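Local coordinates for protein ancestral D-type dye decolorizing peroxidase (Geotrichum candidum, PDB 7ANV) that probably oxidises dyes and other substrates at the expense of hydrogen peroxide, using a bound haem as its redox cofactor, at residues T22-K27 against K156-I161; P133-K138 against L249-L254; F394-S399 against N403-I408. All blocks are in the same frame, centred on the assembly; numbering follows the deposited sequence.

Interaction 1. Residues T22-K27 against K156-I161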
loop_
_atom_site.group_PDB
_atom_site.type_symbol
_atom_site.label_atom_id
_atom_site.label_comp_id
_atom_site.label_asym_id
_atom_site.label_seq_id
_atom_site.Cartn_x
_atom_site.Cartn_y
_atom_site.Cartn_z
ATOM N N THR A 22 -0.707 -15.360 -1.457
ATOM C CA THR A 22 0.469 -15.670 -2.274
ATOM C C THR A 22 0.363 -14.857 -3.553
ATOM O O THR A 22 -0.730 -14.747 -4.127
ATOM C CB THR A 22 0.592 -17.170 -2.546
ATOM O OG1 THR A 22 0.937 -17.795 -1.311
ATOM C CG2 THR A 22 1.675 -17.440 -3.566
ATOM N N TYR A 23 1.456 -14.206 -3.921
ATOM C CA TYR A 23 1.594 -13.506 -5.208
ATOM C C TYR A 23 2.436 -14.387 -6.113
ATOM O O TYR A 23 3.592 -14.640 -5.778
ATOM C CB TYR A 23 2.226 -12.147 -4.929
ATOM C CG TYR A 23 1.321 -11.249 -4.157
ATOM C CD1 TYR A 23 1.321 -11.271 -2.778
ATOM C CD2 TYR A 23 0.497 -10.354 -4.802
ATOM C CE1 TYR A 23 0.478 -10.461 -2.042
ATOM C CE2 TYR A 23 -0.340 -9.528 -4.081
ATOM C CZ TYR A 23 -0.334 -9.570 -2.706
ATOM O OH TYR A 23 -1.146 -8.764 -1.967
ATOM N N PHE A 24 1.849 -14.825 -7.221
ATOM C CA PHE A 24 2.502 -15.687 -8.239
ATOM C C PHE A 24 2.800 -14.822 -9.462
ATOM O O PHE A 24 1.869 -14.483 -10.252
ATOM C CB PHE A 24 1.583 -16.877 -8.510
ATOM C CG PHE A 24 2.124 -17.874 -9.477
ATOM C CD1 PHE A 24 2.005 -17.673 -10.839
ATOM C CD2 PHE A 24 2.667 -19.056 -9.021
ATOM C CE1 PHE A 24 2.451 -18.656 -11.722
ATOM C CE2 PHE A 24 3.113 -20.023 -9.907
ATOM C CZ PHE A 24 3.012 -19.804 -11.254
ATOM N N PHE A 25 4.067 -14.422 -9.597
ATOM C CA PHE A 25 4.499 -13.518 -10.690
ATOM C C PHE A 25 4.928 -14.421 -11.839
ATOM O O PHE A 25 5.700 -15.386 -11.648
ATOM C CB PHE A 25 5.651 -12.617 -10.258
ATOM C CG PHE A 25 5.281 -11.683 -9.145
ATOM C CD1 PHE A 25 4.688 -10.459 -9.434
ATOM C CD2 PHE A 25 5.530 -12.003 -7.828
ATOM C CE1 PHE A 25 4.363 -9.588 -8.415
ATOM C CE2 PHE A 25 5.178 -11.134 -6.809
ATOM C CZ PHE A 25 4.629 -9.912 -7.100
ATOM N N PHE A 26 4.397 -14.175 -13.021
ATOM C CA PHE A 26 4.613 -15.108 -14.141
ATOM C C PHE A 26 5.027 -14.371 -15.397
ATOM O O PHE A 26 4.787 -13.174 -15.562
ATOM C CB PHE A 26 3.363 -15.955 -14.404
ATOM C CG PHE A 26 2.166 -15.151 -14.847
ATOM C CD1 PHE A 26 1.927 -14.910 -16.194
ATOM C CD2 PHE A 26 1.260 -14.674 -13.914
ATOM C CE1 PHE A 26 0.822 -14.176 -16.601
ATOM C CE2 PHE A 26 0.169 -13.925 -14.321
ATOM C CZ PHE A 26 -0.056 -13.687 -15.656
ATOM N N LYS A 27 5.709 -15.135 -16.243
ATOM C CA LYS A 27 6.028 -14.777 -17.633
ATOM C C LYS A 27 5.150 -15.656 -18.509
ATOM O O LYS A 27 5.033 -16.875 -18.227
ATOM C CB LYS A 27 7.521 -14.998 -17.873
ATOM C CG LYS A 27 8.003 -14.699 -19.275
ATOM C CD LYS A 27 9.491 -14.985 -19.431
ATOM C CE LYS A 27 10.070 -14.520 -20.750
ATOM N NZ LYS A 27 11.250 -15.348 -21.100
ATOM N N LYS A 156 -3.954 -25.271 -2.229
ATOM C CA LYS A 156 -4.894 -26.088 -3.015
ATOM C C LYS A 156 -5.329 -25.276 -4.222
ATOM O O LYS A 156 -5.352 -25.807 -5.356
ATOM C CB LYS A 156 -6.076 -26.483 -2.134
ATOM C CG LYS A 156 -7.114 -27.278 -2.899
ATOM C CD LYS A 156 -8.145 -27.870 -1.987
ATOM C CE LYS A 156 -8.868 -29.024 -2.633
ATOM N NZ LYS A 156 -9.775 -29.664 -1.647
ATOM N N LYS A 157 -5.688 -24.004 -4.002
ATOM C CA LYS A 157 -6.166 -23.162 -5.115
ATOM C C LYS A 157 -5.017 -22.925 -6.121
ATOM O O LYS A 157 -5.249 -22.911 -7.356
ATOM C CB LYS A 157 -6.725 -21.867 -4.543
ATOM C CG LYS A 157 -7.328 -20.920 -5.550
ATOM C CD LYS A 157 -8.471 -21.457 -6.347
ATOM C CE LYS A 157 -9.676 -21.896 -5.539
ATOM N NZ LYS A 157 -10.790 -22.282 -6.442
ATOM N N LEU A 158 -3.814 -22.673 -5.634
ATOM C CA LEU A 158 -2.632 -22.518 -6.514
ATOM C C LEU A 158 -2.412 -23.782 -7.358
ATOM O O LEU A 158 -2.031 -23.640 -8.513
ATOM C CB LEU A 158 -1.404 -22.241 -5.664
ATOM C CG LEU A 158 -1.252 -20.802 -5.241
ATOM C CD1 LEU A 158 -0.202 -20.702 -4.128
ATOM C CD2 LEU A 158 -0.915 -19.936 -6.448
ATOM N N GLN A 159 -2.578 -24.996 -6.820
ATOM C CA GLN A 159 -2.393 -26.224 -7.640
ATOM C C GLN A 159 -3.435 -26.216 -8.766
ATOM O O GLN A 159 -3.133 -26.670 -9.862
ATOM C CB GLN A 159 -2.520 -27.479 -6.787
ATOM C CG GLN A 159 -1.312 -27.715 -5.899
ATOM C CD GLN A 159 -0.070 -27.859 -6.754
ATOM O OE1 GLN A 159 -0.033 -28.589 -7.753
ATOM N NE2 GLN A 159 0.935 -27.077 -6.407
ATOM N N GLU A 160 -4.652 -25.782 -8.482
ATOM C CA GLU A 160 -5.733 -25.739 -9.499
ATOM C C GLU A 160 -5.352 -24.730 -10.595
ATOM O O GLU A 160 -5.475 -25.051 -11.809
ATOM C CB GLU A 160 -7.058 -25.407 -8.803
ATOM C CG GLU A 160 -8.200 -25.262 -9.763
ATOM C CD GLU A 160 -9.500 -24.866 -9.083
ATOM O OE1 GLU A 160 -9.450 -24.428 -7.923
ATOM O OE2 GLU A 160 -10.538 -24.956 -9.753
ATOM N N ILE A 161 -4.896 -23.546 -10.198
ATOM C CA ILE A 161 -4.501 -22.463 -11.148
ATOM C C ILE A 161 -3.284 -22.921 -11.951
ATOM O O ILE A 161 -3.299 -22.742 -13.166
ATOM C CB ILE A 161 -4.240 -21.128 -10.423
ATOM C CG1 ILE A 161 -5.515 -20.617 -9.756
ATOM C CG2 ILE A 161 -3.648 -20.111 -11.380
ATOM C CD1 ILE A 161 -5.250 -19.575 -8.694
#

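Interaction 2. Residues P133-K138 against L249-L254. With HEM (protoporphyrin IX containing Fe), chain B.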
loop_
_atom_site.group_PDB
_atom_site.type_symbol
_atom_site.label_atom_id
_atom_site.label_comp_id
_atom_site.label_asym_id
_atom_site.label_seq_id
_atom_site.Cartn_x
_atom_site.Cartn_y
_atom_site.Cartn_z
ATOM N N PRO A 133 16.696 -9.996 -7.484
ATOM C CA PRO A 133 16.936 -10.331 -8.892
ATOM C C PRO A 133 15.672 -10.486 -9.755
ATOM O O PRO A 133 15.658 -9.987 -10.845
ATOM C CB PRO A 133 17.687 -11.668 -8.818
ATOM C CG PRO A 133 18.411 -11.600 -7.494
ATOM C CD PRO A 133 17.495 -10.821 -6.569
ATOM N N ALA A 134 14.617 -11.125 -9.233
ATOM C CA ALA A 134 13.389 -11.443 -9.998
ATOM C C ALA A 134 12.732 -10.153 -10.493
ATOM O O ALA A 134 12.196 -10.154 -11.585
ATOM C CB ALA A 134 12.447 -12.284 -9.161
ATOM N N PHE A 135 12.800 -9.061 -9.722
ATOM C CA PHE A 135 12.137 -7.778 -10.055
ATOM C C PHE A 135 13.016 -6.917 -10.975
ATOM O O PHE A 135 12.524 -5.988 -11.672
ATOM C CB PHE A 135 11.818 -7.058 -8.750
ATOM C CG PHE A 135 10.627 -7.627 -8.030
ATOM C CD1 PHE A 135 9.407 -7.685 -8.674
ATOM C CD2 PHE A 135 10.716 -8.075 -6.727
ATOM C CE1 PHE A 135 8.290 -8.172 -8.020
ATOM C CE2 PHE A 135 9.596 -8.570 -6.077
ATOM C CZ PHE A 135 8.389 -8.606 -6.726
ATOM N N LYS A 136 14.309 -7.233 -10.955
ATOM C CA LYS A 136 15.390 -6.390 -11.512
ATOM C C LYS A 136 15.737 -7.003 -12.863
ATOM O O LYS A 136 15.757 -6.265 -13.860
ATOM C CB LYS A 136 16.543 -6.348 -10.499
ATOM C CG LYS A 136 17.687 -5.405 -10.822
ATOM C CD LYS A 136 19.019 -5.834 -10.241
ATOM C CE LYS A 136 19.076 -5.667 -8.739
ATOM N NZ LYS A 136 20.369 -5.094 -8.297
ATOM N N GLU A 137 15.921 -8.324 -12.890
ATOM C CA GLU A 137 16.516 -9.075 -14.029
ATOM C C GLU A 137 15.434 -9.500 -15.026
ATOM O O GLU A 137 15.740 -9.571 -16.223
ATOM C CB GLU A 137 17.249 -10.336 -13.552
ATOM C CG GLU A 137 18.348 -10.081 -12.529
ATOM C CD GLU A 137 19.443 -9.121 -12.954
ATOM O OE1 GLU A 137 19.720 -9.018 -14.176
ATOM O OE2 GLU A 137 20.019 -8.473 -12.057
ATOM N N LYS A 138 14.215 -9.752 -14.557
ATOM C CA LYS A 138 13.326 -10.740 -15.215
ATOM C C LYS A 138 12.080 -10.070 -15.814
ATOM O O LYS A 138 11.709 -8.976 -15.344
ATOM C CB LYS A 138 13.063 -11.856 -14.200
ATOM C CG LYS A 138 14.323 -12.629 -13.808
ATOM C CD LYS A 138 14.134 -14.128 -13.617
ATOM C CE LYS A 138 13.969 -14.527 -12.162
ATOM N NZ LYS A 138 13.225 -15.804 -12.018
ATOM N N LEU A 249 -2.748 -1.815 -10.288
ATOM C CA LEU A 249 -2.221 -2.488 -9.101
ATOM C C LEU A 249 -0.743 -2.136 -9.005
ATOM O O LEU A 249 0.036 -2.618 -9.810
ATOM C CB LEU A 249 -2.420 -3.989 -9.294
ATOM C CG LEU A 249 -2.209 -4.914 -8.088
ATOM C CD1 LEU A 249 -2.707 -6.312 -8.399
ATOM C CD2 LEU A 249 -0.780 -4.971 -7.582
ATOM N N VAL A 250 -0.370 -1.395 -7.985
ATOM C CA VAL A 250 1.055 -1.153 -7.644
ATOM C C VAL A 250 1.475 -2.197 -6.620
ATOM O O VAL A 250 0.877 -2.238 -5.538
ATOM C CB VAL A 250 1.269 0.263 -7.087
ATOM C CG1 VAL A 250 2.703 0.402 -6.597
ATOM C CG2 VAL A 250 0.878 1.338 -8.103
ATOM N N PHE A 251 2.527 -2.943 -6.935
ATOM C CA PHE A 251 3.154 -3.896 -6.004
ATOM C C PHE A 251 4.539 -3.387 -5.598
ATOM O O PHE A 251 5.336 -3.117 -6.471
ATOM C CB PHE A 251 3.188 -5.302 -6.610
ATOM C CG PHE A 251 3.671 -6.340 -5.627
ATOM C CD1 PHE A 251 5.033 -6.537 -5.435
ATOM C CD2 PHE A 251 2.773 -7.135 -4.919
ATOM C CE1 PHE A 251 5.485 -7.464 -4.497
ATOM C CE2 PHE A 251 3.222 -8.049 -3.965
ATOM C CZ PHE A 251 4.570 -8.215 -3.772
ATOM N N ARG A 252 4.814 -3.337 -4.303
ATOM C CA ARG A 252 6.159 -3.091 -3.772
ATOM C C ARG A 252 6.461 -4.071 -2.641
ATOM O O ARG A 252 5.690 -4.159 -1.692
ATOM C CB ARG A 252 6.280 -1.676 -3.192
ATOM C CG ARG A 252 5.913 -0.560 -4.138
ATOM C CD ARG A 252 7.097 -0.064 -4.909
ATOM N NE ARG A 252 7.978 0.751 -4.086
ATOM C CZ ARG A 252 9.249 1.063 -4.363
ATOM N NH1 ARG A 252 9.899 0.528 -5.392
ATOM N NH2 ARG A 252 9.880 1.920 -3.568
ATOM N N LYS A 253 7.561 -4.783 -2.774
ATOM C CA LYS A 253 8.113 -5.582 -1.664
ATOM C C LYS A 253 8.974 -4.660 -0.805
ATOM O O LYS A 253 10.017 -4.172 -1.294
ATOM C CB LYS A 253 8.898 -6.785 -2.185
ATOM C CG LYS A 253 9.437 -7.638 -1.059
ATOM C CD LYS A 253 10.334 -8.788 -1.486
ATOM C CE LYS A 253 10.973 -9.376 -0.247
ATOM N NZ LYS A 253 11.936 -10.465 -0.542
ATOM N N LEU A 254 8.520 -4.358 0.406
ATOM C CA LEU A 254 9.183 -3.375 1.294
ATOM C C LEU A 254 9.685 -4.141 2.531
ATOM O O LEU A 254 8.891 -4.481 3.433
ATOM C CB LEU A 254 8.225 -2.258 1.696
ATOM C CG LEU A 254 7.636 -1.512 0.518
ATOM C CD1 LEU A 254 6.643 -0.447 0.994
ATOM C CD2 LEU A 254 8.740 -0.907 -0.352
HETATM C CHA HEM B . -1.457 4.320 6.403
HETATM C CHB HEM B . 2.400 1.702 7.720
HETATM C CHC HEM B . 4.108 1.989 3.132
HETATM C CHD HEM B . 0.428 4.935 2.003
HETATM C C1A HEM B . -0.555 3.572 7.138
HETATM C C2A HEM B . -0.714 3.230 8.503
HETATM C C3A HEM B . 0.374 2.510 8.886
HETATM C C4A HEM B . 1.205 2.375 7.740
HETATM C CMA HEM B . 0.644 1.905 10.254
HETATM C CAA HEM B . -1.853 3.658 9.422
HETATM C CBA HEM B . -3.142 2.870 9.273
HETATM C CGA HEM B . -4.224 3.592 8.522
HETATM O O1A HEM B . -4.464 4.811 8.605
HETATM O O2A HEM B . -4.922 2.934 7.819
HETATM C C1B HEM B . 3.193 1.559 6.565
HETATM C C2B HEM B . 4.396 0.785 6.521
HETATM C C3B HEM B . 4.878 0.834 5.245
HETATM C C4B HEM B . 3.920 1.678 4.479
HETATM C CMB HEM B . 5.031 0.050 7.668
HETATM C CAB HEM B . 6.056 0.183 4.627
HETATM C CBB HEM B . 6.671 -0.929 5.102
HETATM C C1C HEM B . 3.264 2.850 2.413
HETATM C C2C HEM B . 3.454 3.286 1.092
HETATM C C3C HEM B . 2.414 4.151 0.802
HETATM C C4C HEM B . 1.587 4.218 1.955
HETATM C CMC HEM B . 4.601 2.868 0.183
HETATM C CAC HEM B . 2.114 4.919 -0.409
HETATM C CBC HEM B . 3.042 5.251 -1.295
HETATM C C1D HEM B . -0.403 4.934 3.124
HETATM C C2D HEM B . -1.692 5.646 3.083
HETATM C C3D HEM B . -2.201 5.483 4.322
HETATM C C4D HEM B . -1.225 4.679 5.093
HETATM C CMD HEM B . -2.364 6.409 1.946
HETATM C CAD HEM B . -3.527 6.013 4.823
HETATM C CBD HEM B . -3.449 7.477 5.292
HETATM C CGD HEM B . -4.803 8.014 5.649
HETATM O O1D HEM B . -4.880 8.636 6.739
HETATM O O2D HEM B . -5.790 7.891 4.880
HETATM N NA HEM B . 0.634 3.031 6.666
HETATM N NB HEM B . 2.947 2.046 5.339
HETATM N NC HEM B . 2.150 3.458 2.950
HETATM N ND HEM B . -0.128 4.402 4.339
HETATM FE FE HEM B . 1.373 3.308 4.857
#

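Interaction 3. Residues F394-S399 against N403-I408. With HEM (protoporphyrin IX containing Fe), chain B.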
loop_
_atom_site.group_PDB
_atom_site.type_symbol
_atom_site.label_atom_id
_atom_site.label_comp_id
_atom_site.label_asym_id
_atom_site.label_seq_id
_atom_site.Cartn_x
_atom_site.Cartn_y
_atom_site.Cartn_z
ATOM N N PHE A 394 3.331 -4.444 -0.162
ATOM C CA PHE A 394 2.513 -3.235 -0.347
ATOM C C PHE A 394 1.756 -3.400 -1.653
ATOM O O PHE A 394 2.396 -3.583 -2.697
ATOM C CB PHE A 394 3.364 -1.965 -0.318
ATOM C CG PHE A 394 2.581 -0.722 -0.644
ATOM C CD1 PHE A 394 2.456 -0.309 -1.962
ATOM C CD2 PHE A 394 1.922 -0.014 0.343
ATOM C CE1 PHE A 394 1.716 0.807 -2.305
ATOM C CE2 PHE A 394 1.197 1.128 -0.009
ATOM C CZ PHE A 394 1.113 1.533 -1.314
ATOM N N VAL A 395 0.428 -3.241 -1.608
ATOM C CA VAL A 395 -0.411 -3.239 -2.829
ATOM C C VAL A 395 -1.333 -2.038 -2.741
ATOM O O VAL A 395 -2.000 -1.889 -1.704
ATOM C CB VAL A 395 -1.182 -4.563 -3.005
ATOM C CG1 VAL A 395 -2.267 -4.505 -4.095
ATOM C CG2 VAL A 395 -0.233 -5.711 -3.295
ATOM N N CYS A 396 -1.443 -1.261 -3.801
ATOM C CA CYS A 396 -2.493 -0.247 -3.827
ATOM C C CYS A 396 -3.108 -0.211 -5.211
ATOM O O CYS A 396 -2.435 -0.579 -6.194
ATOM C CB CYS A 396 -1.992 1.082 -3.286
ATOM S SG CYS A 396 -0.899 1.991 -4.406
ATOM N N TYR A 397 -4.354 0.234 -5.229
ATOM C CA TYR A 397 -5.173 0.384 -6.451
ATOM C C TYR A 397 -5.529 1.857 -6.656
ATOM O O TYR A 397 -5.819 2.587 -5.701
ATOM C CB TYR A 397 -6.433 -0.476 -6.350
ATOM C CG TYR A 397 -6.151 -1.951 -6.290
ATOM C CD1 TYR A 397 -5.888 -2.653 -7.459
ATOM C CD2 TYR A 397 -6.078 -2.628 -5.077
ATOM C CE1 TYR A 397 -5.676 -4.023 -7.456
ATOM C CE2 TYR A 397 -5.789 -3.995 -5.061
ATOM C CZ TYR A 397 -5.600 -4.680 -6.249
ATOM O OH TYR A 397 -5.326 -6.019 -6.251
ATOM N N GLN A 398 -5.609 2.240 -7.925
ATOM C CA GLN A 398 -5.939 3.601 -8.388
ATOM C C GLN A 398 -6.185 3.529 -9.876
ATOM O O GLN A 398 -5.645 2.642 -10.556
ATOM C CB GLN A 398 -4.811 4.601 -8.078
ATOM C CG GLN A 398 -3.452 4.287 -8.700
ATOM C CD GLN A 398 -2.504 3.552 -7.784
ATOM O OE1 GLN A 398 -1.844 4.147 -6.935
ATOM N NE2 GLN A 398 -2.443 2.247 -7.927
ATOM N N SER A 399 -6.908 4.500 -10.403
ATOM C CA SER A 399 -7.119 4.594 -11.858
ATOM C C SER A 399 -5.909 5.236 -12.524
ATOM O O SER A 399 -5.822 5.129 -13.731
ATOM C CB SER A 399 -8.340 5.391 -12.185
ATOM O OG SER A 399 -8.230 6.718 -11.669
ATOM N N ASN A 403 -1.136 9.912 -10.303
ATOM C CA ASN A 403 -1.915 10.741 -9.360
ATOM C C ASN A 403 -1.906 10.147 -7.956
ATOM O O ASN A 403 -2.090 10.916 -6.993
ATOM C CB ASN A 403 -3.370 10.895 -9.803
ATOM C CG ASN A 403 -3.539 11.815 -10.981
ATOM O OD1 ASN A 403 -2.610 12.527 -11.339
ATOM N ND2 ASN A 403 -4.717 11.807 -11.591
ATOM N N GLY A 404 -1.787 8.818 -7.858
ATOM C CA GLY A 404 -1.852 8.052 -6.607
ATOM C C GLY A 404 -0.496 7.694 -6.069
ATOM O O GLY A 404 0.225 8.616 -5.596
ATOM N N PHE A 405 -0.144 6.414 -6.120
ATOM C CA PHE A 405 1.116 5.888 -5.556
ATOM C C PHE A 405 2.293 6.838 -5.867
ATOM O O PHE A 405 3.043 7.193 -4.954
ATOM C CB PHE A 405 1.435 4.496 -6.090
ATOM C CG PHE A 405 2.817 4.060 -5.715
ATOM C CD1 PHE A 405 3.122 3.701 -4.421
ATOM C CD2 PHE A 405 3.832 4.058 -6.645
ATOM C CE1 PHE A 405 4.401 3.312 -4.072
ATOM C CE2 PHE A 405 5.098 3.634 -6.302
ATOM C CZ PHE A 405 5.399 3.293 -5.005
ATOM N N GLN A 406 2.519 7.176 -7.128
ATOM C CA GLN A 406 3.744 7.945 -7.499
ATOM C C GLN A 406 3.736 9.332 -6.839
ATOM O O GLN A 406 4.802 9.819 -6.423
ATOM C CB GLN A 406 3.871 8.137 -8.995
ATOM C CG GLN A 406 4.381 6.915 -9.740
ATOM C CD GLN A 406 4.515 7.229 -11.209
ATOM O OE1 GLN A 406 3.626 7.807 -11.816
ATOM N NE2 GLN A 406 5.654 6.904 -11.802
ATOM N N PHE A 407 2.589 9.990 -6.824
ATOM C CA PHE A 407 2.468 11.356 -6.275
ATOM C C PHE A 407 2.727 11.305 -4.771
ATOM O O PHE A 407 3.485 12.118 -4.225
ATOM C CB PHE A 407 1.103 11.924 -6.630
ATOM C CG PHE A 407 1.119 13.426 -6.657
ATOM C CD1 PHE A 407 1.566 14.114 -7.768
ATOM C CD2 PHE A 407 0.744 14.144 -5.538
ATOM C CE1 PHE A 407 1.580 15.501 -7.797
ATOM C CE2 PHE A 407 0.775 15.541 -5.559
ATOM C CZ PHE A 407 1.220 16.207 -6.668
ATOM N N ILE A 408 2.067 10.368 -4.087
ATOM C CA ILE A 408 2.214 10.168 -2.630
ATOM C C ILE A 408 3.668 9.919 -2.296
ATOM O O ILE A 408 4.204 10.630 -1.393
ATOM C CB ILE A 408 1.302 9.051 -2.128
ATOM C CG1 ILE A 408 -0.162 9.413 -2.355
ATOM C CG2 ILE A 408 1.611 8.782 -0.659
ATOM C CD1 ILE A 408 -1.087 8.219 -2.217
HETATM C CHA HEM B . -1.457 4.320 6.403
HETATM C CHB HEM B . 2.400 1.702 7.720
HETATM C CHC HEM B . 4.108 1.989 3.132
HETATM C CHD HEM B . 0.428 4.935 2.003
HETATM C C1A HEM B . -0.555 3.572 7.138
HETATM C C2A HEM B . -0.714 3.230 8.503
HETATM C C3A HEM B . 0.374 2.510 8.886
HETATM C C4A HEM B . 1.205 2.375 7.740
HETATM C CMA HEM B . 0.644 1.905 10.254
HETATM C CAA HEM B . -1.853 3.658 9.422
HETATM C CBA HEM B . -3.142 2.870 9.273
HETATM C CGA HEM B . -4.224 3.592 8.522
HETATM O O1A HEM B . -4.464 4.811 8.605
HETATM O O2A HEM B . -4.922 2.934 7.819
HETATM C C1B HEM B . 3.193 1.559 6.565
HETATM C C2B HEM B . 4.396 0.785 6.521
HETATM C C3B HEM B . 4.878 0.834 5.245
HETATM C C4B HEM B . 3.920 1.678 4.479
HETATM C CMB HEM B . 5.031 0.050 7.668
HETATM C CAB HEM B . 6.056 0.183 4.627
HETATM C CBB HEM B . 6.671 -0.929 5.102
HETATM C C1C HEM B . 3.264 2.850 2.413
HETATM C C2C HEM B . 3.454 3.286 1.092
HETATM C C3C HEM B . 2.414 4.151 0.802
HETATM C C4C HEM B . 1.587 4.218 1.955
HETATM C CMC HEM B . 4.601 2.868 0.183
HETATM C CAC HEM B . 2.114 4.919 -0.409
HETATM C CBC HEM B . 3.042 5.251 -1.295
HETATM C C1D HEM B . -0.403 4.934 3.124
HETATM C C2D HEM B . -1.692 5.646 3.083
HETATM C C3D HEM B . -2.201 5.483 4.322
HETATM C C4D HEM B . -1.225 4.679 5.093
HETATM C CMD HEM B . -2.364 6.409 1.946
HETATM C CAD HEM B . -3.527 6.013 4.823
HETATM C CBD HEM B . -3.449 7.477 5.292
HETATM C CGD HEM B . -4.803 8.014 5.649
HETATM O O1D HEM B . -4.880 8.636 6.739
HETATM O O2D HEM B . -5.790 7.891 4.880
HETATM N NA HEM B . 0.634 3.031 6.666
HETATM N NB HEM B . 2.947 2.046 5.339
HETATM N NC HEM B . 2.150 3.458 2.950
HETATM N ND HEM B . -0.128 4.402 4.339
HETATM FE FE HEM B . 1.373 3.308 4.857
#

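Interaction 1. Residues T22-K27 against K156-I161
Thr22 on strand 20-28 and Leu158 on helix 151-164 make the nearest backbone approach, 8.6 Å from CA to CA. No hydrogen bond crosses between the two segments, so side chains alone bridge the gap. Leu158 carries the contact with its two methyl branches. Its CD1 lies 3.8 Å from Thr22 CG2 and also reaches Thr22 CB. Its CD2 turns to the next strand residue that faces the helix, 4.5 Å from Phe24 CB, and meets the Phe24 ring obliquely. Thr22 offers its methyl group because CG2 stands opposite the backbone N, while OG1 lies beside that N (chi1 -70°). The two touching strand residues are separated by Tyr23, as expected for an extended chain. This is a helix packed on a four-stranded antiparallel sheet of order 2-3-1-4, the ferredoxin-like half-barrel of the dimeric alpha+beta barrel family. Tyr23 and Phe25 pack instead toward Phe251 of the second sheet. On the helix, Lys157 NZ forms a salt bridge with Glu160 OE1 at 2.9 Å, on the syn side and somewhat out of the carboxylate plane. The Lys157 side chain also touches Ala78, Val80 and Val146, and Ile161 touches Val80 and Val146.

Interaction 2. Residues P133-K138 against L249-L254
Lys253 NZ is gripped by two carboxylates, in salt bridges to Asp132 OD2 and Asp389 OD2. The two negative charges would be expected to keep this lysine protonated within its buried setting. The fully extended side chain leads its ammonium group away from the helix segment, to those two aspartates. What Phe135 meets is the base of the chain, with CE2 4.3 Å from Lys253 CB. The main touch of the contact is between two phenyl rings. Phe135 CZ sits 3.8 Å from Phe251 CE1 and also approaches Phe251 CD1. The two side chains cross at about a right angle. Phe251 has CG opposite its backbone N (chi1 -173°), and its ring leaves the strand to meet that of Phe135. No hydrogen bond joins the segments. Next to Lys253, Leu254 lines the haem pocket, with CD1 3.7 Å from haem CAB. Arg252 points away from Phe135 and forms a salt bridge with Asp117 and a hydrogen bond with Gln108. Phe135 reaches from helix 133-137 to strand 247-256 where the two ferredoxin-like sheets of the dye-decolorizing peroxidase fold face each other. Phe25 of the first sheet is edge-to-face with both rings, and both touch Ile180 on its strand 174-183.

Interaction 3. Residues F394-S399 against N403-I408
Gln398 places CG between its backbone N and carbonyl carbon (chi1 60°) and then bends at chi2 (-96°), which brings its amide to Phe405 at the start of the helix. Gln398 OE1 accepts from Phe405 N at 2.9 Å. The bond is fairly straight, 161° at the hydrogen, and the donor is tilted somewhat from the carbonyl plane. Gln398 OE1 is also 3.4 Å from Phe405 CB. The other end of the amide is held as well: Gln398 NE2 bonds to Phe248 O and, weakly, to Cys396 O. Both ends of the amide are therefore used, which should fix its rotation. Gly404 is the N-cap residue and Phe405 follows it, so the Gln398 carbonyl takes a backbone N-H of the first turn of helix 405-413. This is a strand-to-helix connection in the second ferredoxin-like sheet, where the helix follows strand 391-398 after a short loop. Two residues back along the strand, Cys396 SG lies 3.8 Å from Phe405 CB, in an oblique sulfur-aromatic contact with the ring. Phe394 CE1 approaches Phe405 CD1 at 3.9 Å, again with the rings oblique. Both rings line the haem pocket. Phe394 CE2 is 3.3 Å from haem C2C, and the haem CMC methyl sits over the centre of one face of the Phe394 ring. Phe405 CD1 comes within 3.5 Å of the vinyl carbon CBC, which Ile408 CG2 also touches. Phe394 further borders a bound oxygen molecule.

How the interactions relate
The three contacts run inward from the outer helix of one sheet to the haem. Interactions 1 and 2, with centres about 17 Å apart, meet between the two sheets: Tyr23 CD2 is 3.7 Å from Phe251 CE2, and Phe25 CZ is 4.0 Å from Phe135 CZ. Interactions 2 and 3, about 15 Å apart by their centres, lie on neighbouring strands of the second sheet. Arg252 O to Phe394 N is 2.8 Å, probably a hydrogen bond. Both reach the haem pocket. Interaction 1 also touches interaction 3, where Tyr23 OH lies 3.5 Å from Val395 CG2.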